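Local structure of sensor protein (Geobacter sulfurreducens, 3H7M) at residues 96-109 with 154-166. The protein probably works as a membrane-bound sensor histidine kinase that phosphorylates itself from ATP, this chain being its sensor domain, which resembles periplasmic solute-binding proteins. Sequence-based numbering, arbitrary orientation.
Sequences VYHAIFARRDSPPA and LAAGGCDYAVVAM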
loop_
_atom_site.group_PDB
_atom_site.type_symbol
_atom_site.label_atom_id
_atom_site.label_comp_id
_atom_site.label_asym_id
_atom_site.label_seq_id
_atom_site.Cartn_x
_atom_site.Cartn_y
_atom_site.Cartn_z
ATOM N N VAL A 96 4.044 -4.456 -5.549
ATOM C CA VAL A 96 4.708 -4.095 -4.307
ATOM C C VAL A 96 5.512 -5.236 -3.676
ATOM O O VAL A 96 4.946 -6.216 -3.201
ATOM C CB VAL A 96 3.675 -3.638 -3.268
ATOM C CG1 VAL A 96 4.369 -3.239 -1.971
ATOM C CG2 VAL A 96 2.885 -2.488 -3.818
ATOM N N TYR A 97 6.827 -5.110 -3.672
ATOM C CA TYR A 97 7.688 -6.116 -3.059
ATOM C C TYR A 97 7.839 -5.782 -1.589
ATOM O O TYR A 97 7.613 -4.649 -1.181
ATOM C CB TYR A 97 9.071 -6.085 -3.669
ATOM C CG TYR A 97 9.204 -6.808 -4.971
ATOM C CD1 TYR A 97 9.303 -8.200 -5.010
ATOM C CD2 TYR A 97 9.302 -6.104 -6.167
ATOM C CE1 TYR A 97 9.510 -8.874 -6.215
ATOM C CE2 TYR A 97 9.504 -6.766 -7.375
ATOM C CZ TYR A 97 9.611 -8.147 -7.392
ATOM O OH TYR A 97 9.841 -8.789 -8.584
ATOM N N HIS A 98 8.202 -6.773 -0.787
ATOM C CA HIS A 98 8.429 -6.525 0.629
ATOM C C HIS A 98 9.900 -6.700 0.913
ATOM O O HIS A 98 10.689 -7.091 0.052
ATOM C CB HIS A 98 7.667 -7.486 1.518
ATOM C CG HIS A 98 6.221 -7.162 1.658
ATOM N ND1 HIS A 98 5.296 -7.474 0.689
ATOM C CD2 HIS A 98 5.541 -6.552 2.655
ATOM C CE1 HIS A 98 4.100 -7.070 1.085
ATOM N NE2 HIS A 98 4.222 -6.508 2.275
ATOM N N ALA A 99 10.278 -6.411 2.139
ATOM C CA ALA A 99 11.667 -6.562 2.486
ATOM C C ALA A 99 11.799 -6.672 3.978
ATOM O O ALA A 99 10.897 -6.286 4.726
ATOM C CB ALA A 99 12.451 -5.380 1.979
ATOM N N ILE A 100 12.901 -7.268 4.402
ATOM C CA ILE A 100 13.178 -7.359 5.815
ATOM C C ILE A 100 14.204 -6.255 6.087
ATOM O O ILE A 100 15.230 -6.128 5.406
ATOM C CB ILE A 100 13.767 -8.714 6.208
ATOM C CG1 ILE A 100 12.711 -9.810 6.040
ATOM C CG2 ILE A 100 14.255 -8.652 7.655
ATOM C CD1 ILE A 100 13.287 -11.215 6.187
ATOM N N PHE A 101 13.882 -5.459 7.084
ATOM C CA PHE A 101 14.687 -4.331 7.519
ATOM C C PHE A 101 15.302 -4.646 8.891
ATOM O O PHE A 101 14.681 -5.328 9.724
ATOM C CB PHE A 101 13.783 -3.090 7.639
ATOM C CG PHE A 101 13.329 -2.539 6.314
ATOM C CD1 PHE A 101 14.124 -1.629 5.614
ATOM C CD2 PHE A 101 12.116 -2.938 5.754
ATOM C CE1 PHE A 101 13.722 -1.128 4.387
ATOM C CE2 PHE A 101 11.711 -2.436 4.523
ATOM C CZ PHE A 101 12.517 -1.529 3.840
ATOM N N ALA A 102 16.502 -4.122 9.120
ATOM C CA ALA A 102 17.212 -4.313 10.382
ATOM C C ALA A 102 18.175 -3.155 10.627
ATOM O O ALA A 102 18.540 -2.449 9.687
ATOM C CB ALA A 102 18.005 -5.615 10.335
ATOM N N ARG A 103 18.603 -2.981 11.880
ATOM C CA ARG A 103 19.585 -1.948 12.197
ATOM C C ARG A 103 20.872 -2.502 11.618
ATOM O O ARG A 103 21.035 -3.720 11.568
ATOM C CB ARG A 103 19.697 -1.737 13.703
ATOM C CG ARG A 103 18.408 -1.226 14.327
ATOM C CD ARG A 103 18.556 -0.949 15.818
ATOM N NE ARG A 103 18.943 -2.155 16.535
ATOM C CZ ARG A 103 18.101 -3.106 16.929
ATOM N NH1 ARG A 103 16.795 -3.004 16.692
ATOM N NH2 ARG A 103 18.578 -4.170 17.557
ATOM N N ARG A 104 21.752 -1.618 11.137
ATOM C CA ARG A 104 23.028 -2.002 10.519
ATOM C C ARG A 104 23.885 -2.946 11.335
ATOM O O ARG A 104 24.431 -3.919 10.814
ATOM C CB ARG A 104 23.870 -0.771 10.210
ATOM C CG ARG A 104 23.438 -0.045 8.991
ATOM C CD ARG A 104 24.352 1.119 8.675
ATOM N NE ARG A 104 23.861 1.807 7.489
ATOM C CZ ARG A 104 22.646 2.339 7.401
ATOM N NH1 ARG A 104 21.815 2.260 8.433
ATOM N NH2 ARG A 104 22.249 2.931 6.279
ATOM N N ASP A 105 24.032 -2.633 12.612
ATOM C CA ASP A 105 24.824 -3.465 13.492
ATOM C C ASP A 105 24.248 -4.884 13.451
ATOM O O ASP A 105 24.923 -5.824 13.033
ATOM C CB ASP A 105 24.788 -2.893 14.916
ATOM C CG ASP A 105 23.455 -2.228 15.252
ATOM O OD1 ASP A 105 23.102 -1.235 14.574
ATOM O OD2 ASP A 105 22.762 -2.690 16.190
ATOM N N SER A 106 22.981 -5.001 13.846
ATOM C CA SER A 106 22.250 -6.260 13.899
ATOM C C SER A 106 22.628 -7.354 12.913
ATOM O O SER A 106 23.149 -7.089 11.825
ATOM C CB SER A 106 20.761 -5.986 13.801
ATOM O OG SER A 106 20.302 -5.372 14.992
ATOM N N PRO A 107 22.361 -8.615 13.302
ATOM C CA PRO A 107 22.631 -9.835 12.530
ATOM C C PRO A 107 21.731 -9.863 11.301
ATOM O O PRO A 107 20.509 -9.815 11.424
ATOM C CB PRO A 107 22.261 -10.961 13.501
ATOM C CG PRO A 107 22.224 -10.295 14.862
ATOM C CD PRO A 107 21.675 -8.944 14.564
ATOM N N PRO A 108 22.318 -9.948 10.103
ATOM C CA PRO A 108 21.465 -9.973 8.914
ATOM C C PRO A 108 20.653 -11.263 8.817
ATOM O O PRO A 108 20.994 -12.281 9.424
ATOM C CB PRO A 108 22.465 -9.825 7.775
ATOM C CG PRO A 108 23.642 -10.584 8.293
ATOM C CD PRO A 108 23.736 -10.117 9.740
ATOM N N ALA A 109 19.565 -11.198 8.063
ATOM C CA ALA A 109 18.694 -12.338 7.847
ATOM C C ALA A 109 18.587 -12.452 6.335
ATOM O O ALA A 109 18.470 -11.434 5.654
ATOM C CB ALA A 109 17.345 -12.070 8.450
ATOM N N LEU A 154 11.916 -0.450 15.172
ATOM C CA LEU A 154 13.150 -1.124 14.851
ATOM C C LEU A 154 14.333 -0.172 15.084
ATOM O O LEU A 154 15.348 -0.538 15.679
ATOM C CB LEU A 154 13.127 -1.522 13.396
ATOM C CG LEU A 154 14.358 -2.243 12.875
ATOM C CD1 LEU A 154 14.461 -3.645 13.527
ATOM C CD2 LEU A 154 14.233 -2.355 11.352
ATOM N N ALA A 155 14.183 1.054 14.588
ATOM C CA ALA A 155 15.214 2.065 14.679
ATOM C C ALA A 155 15.544 2.347 16.133
ATOM O O ALA A 155 16.711 2.558 16.492
ATOM C CB ALA A 155 14.754 3.325 13.996
ATOM N N ALA A 156 14.503 2.324 16.955
ATOM C CA ALA A 156 14.605 2.574 18.379
ATOM C C ALA A 156 15.060 1.374 19.200
ATOM O O ALA A 156 14.993 1.411 20.431
ATOM C CB ALA A 156 13.261 3.056 18.903
ATOM N N GLY A 157 15.508 0.316 18.533
ATOM C CA GLY A 157 15.931 -0.882 19.243
ATOM C C GLY A 157 14.784 -1.506 20.027
ATOM O O GLY A 157 15.011 -2.218 20.996
ATOM N N GLY A 158 13.554 -1.227 19.598
ATOM C CA GLY A 158 12.353 -1.742 20.238
ATOM C C GLY A 158 11.843 -3.096 19.738
ATOM O O GLY A 158 10.832 -3.587 20.238
ATOM N N CYS A 159 12.524 -3.690 18.756
ATOM C CA CYS A 159 12.162 -4.996 18.208
ATOM C C CYS A 159 13.397 -5.455 17.445
ATOM O O CYS A 159 14.360 -4.692 17.351
ATOM C CB CYS A 159 10.924 -4.906 17.295
ATOM S SG CYS A 159 10.996 -3.757 15.879
ATOM N N ASP A 160 13.399 -6.673 16.904
ATOM C CA ASP A 160 14.597 -7.146 16.213
ATOM C C ASP A 160 14.647 -6.953 14.722
ATOM O O ASP A 160 15.722 -6.785 14.148
ATOM C CB ASP A 160 14.853 -8.637 16.506
ATOM C CG ASP A 160 14.972 -8.931 17.991
ATOM O OD1 ASP A 160 15.714 -8.203 18.696
ATOM O OD2 ASP A 160 14.321 -9.896 18.448
ATOM N N TYR A 161 13.493 -7.032 14.083
ATOM C CA TYR A 161 13.421 -6.871 12.637
ATOM C C TYR A 161 12.084 -6.291 12.351
ATOM O O TYR A 161 11.215 -6.235 13.239
ATOM C CB TYR A 161 13.509 -8.210 11.916
ATOM C CG TYR A 161 14.851 -8.865 12.029
ATOM C CD1 TYR A 161 15.879 -8.529 11.156
ATOM C CD2 TYR A 161 15.114 -9.790 13.050
ATOM C CE1 TYR A 161 17.145 -9.092 11.288
ATOM C CE2 TYR A 161 16.382 -10.360 13.197
ATOM C CZ TYR A 161 17.391 -10.007 12.313
ATOM O OH TYR A 161 18.637 -10.568 12.436
ATOM N N ALA A 162 11.930 -5.831 11.121
ATOM C CA ALA A 162 10.650 -5.305 10.676
ATOM C C ALA A 162 10.522 -5.739 9.237
ATOM O O ALA A 162 11.520 -5.831 8.516
ATOM C CB ALA A 162 10.608 -3.789 10.778
ATOM N N VAL A 163 9.292 -6.039 8.835
ATOM C CA VAL A 163 8.996 -6.453 7.466
ATOM C C VAL A 163 7.937 -5.495 6.925
ATOM O O VAL A 163 6.822 -5.428 7.445
ATOM C CB VAL A 163 8.461 -7.909 7.425
ATOM C CG1 VAL A 163 7.797 -8.185 6.078
ATOM C CG2 VAL A 163 9.616 -8.902 7.663
ATOM N N VAL A 164 8.291 -4.722 5.903
ATOM C CA VAL A 164 7.334 -3.778 5.336
ATOM C C VAL A 164 7.630 -3.653 3.872
ATOM O O VAL A 164 8.649 -4.168 3.400
ATOM C CB VAL A 164 7.421 -2.377 5.982
ATOM C CG1 VAL A 164 7.267 -2.472 7.473
ATOM C CG2 VAL A 164 8.735 -1.730 5.632
ATOM N N ALA A 165 6.736 -2.983 3.151
ATOM C CA ALA A 165 6.927 -2.831 1.725
ATOM C C ALA A 165 8.211 -2.064 1.502
ATOM O O ALA A 165 8.467 -1.020 2.107
ATOM C CB ALA A 165 5.754 -2.102 1.104
ATOM N N MET A 166 9.024 -2.621 0.630
ATOM C CA MET A 166 10.296 -2.056 0.286
ATOM C C MET A 166 10.319 -0.549 -0.010
ATOM O O MET A 166 10.989 0.239 0.683
ATOM C CB MET A 166 10.832 -2.813 -0.918
ATOM C CG MET A 166 12.069 -2.223 -1.493
ATOM S SD MET A 166 13.481 -2.778 -0.574
ATOM C CE MET A 166 13.855 -4.270 -1.545
HETATM O O HOH W 1 17.835 -4.887 14.010
#
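Phe101 and Ala162 form a hydrogen-bonded antiparallel pair, the bond from Phe101 N to Ala162 O being 2.8 Å and almost straight (175°). Ala99 pairs likewise with Val164, and Met166 N, just past the strand, donates to Tyr97 O. Beyond the paired strands, Arg103 NH1 donates hydrogen bonds to Leu154 O and Cys159 O, 3.0 Å each, both acceptors lying in the guanidinium plane. Arginine is long enough to reach these carbonyls, and a bend at chi3 (-60°) brings Gly157 CA over one guanidinium face. Gly157, with a positive phi that glycine adopts readily, is the C-prime residue of the Schellman motif ending helix 147-155. A water bridges Arg103 N, Ser106 OG and Asp160 O.

Apolar contacts divide by face. On the side of helix 147-155, Phe101 CE2 meets Val164 CG2 at 3.3 Å, the side chains crossing at about a right angle; small Ala99 accommodates Met166 SD. On the other face, beta-branched Ile100 touches Val163 through CG1 and the Tyr161 ring through CG2. In this lobe the outer part of long strand 87-103 lies between 161-165 and 181-198, and its earlier part leads toward the other lobe, as in the two-lobed periplasmic-binding-protein fold.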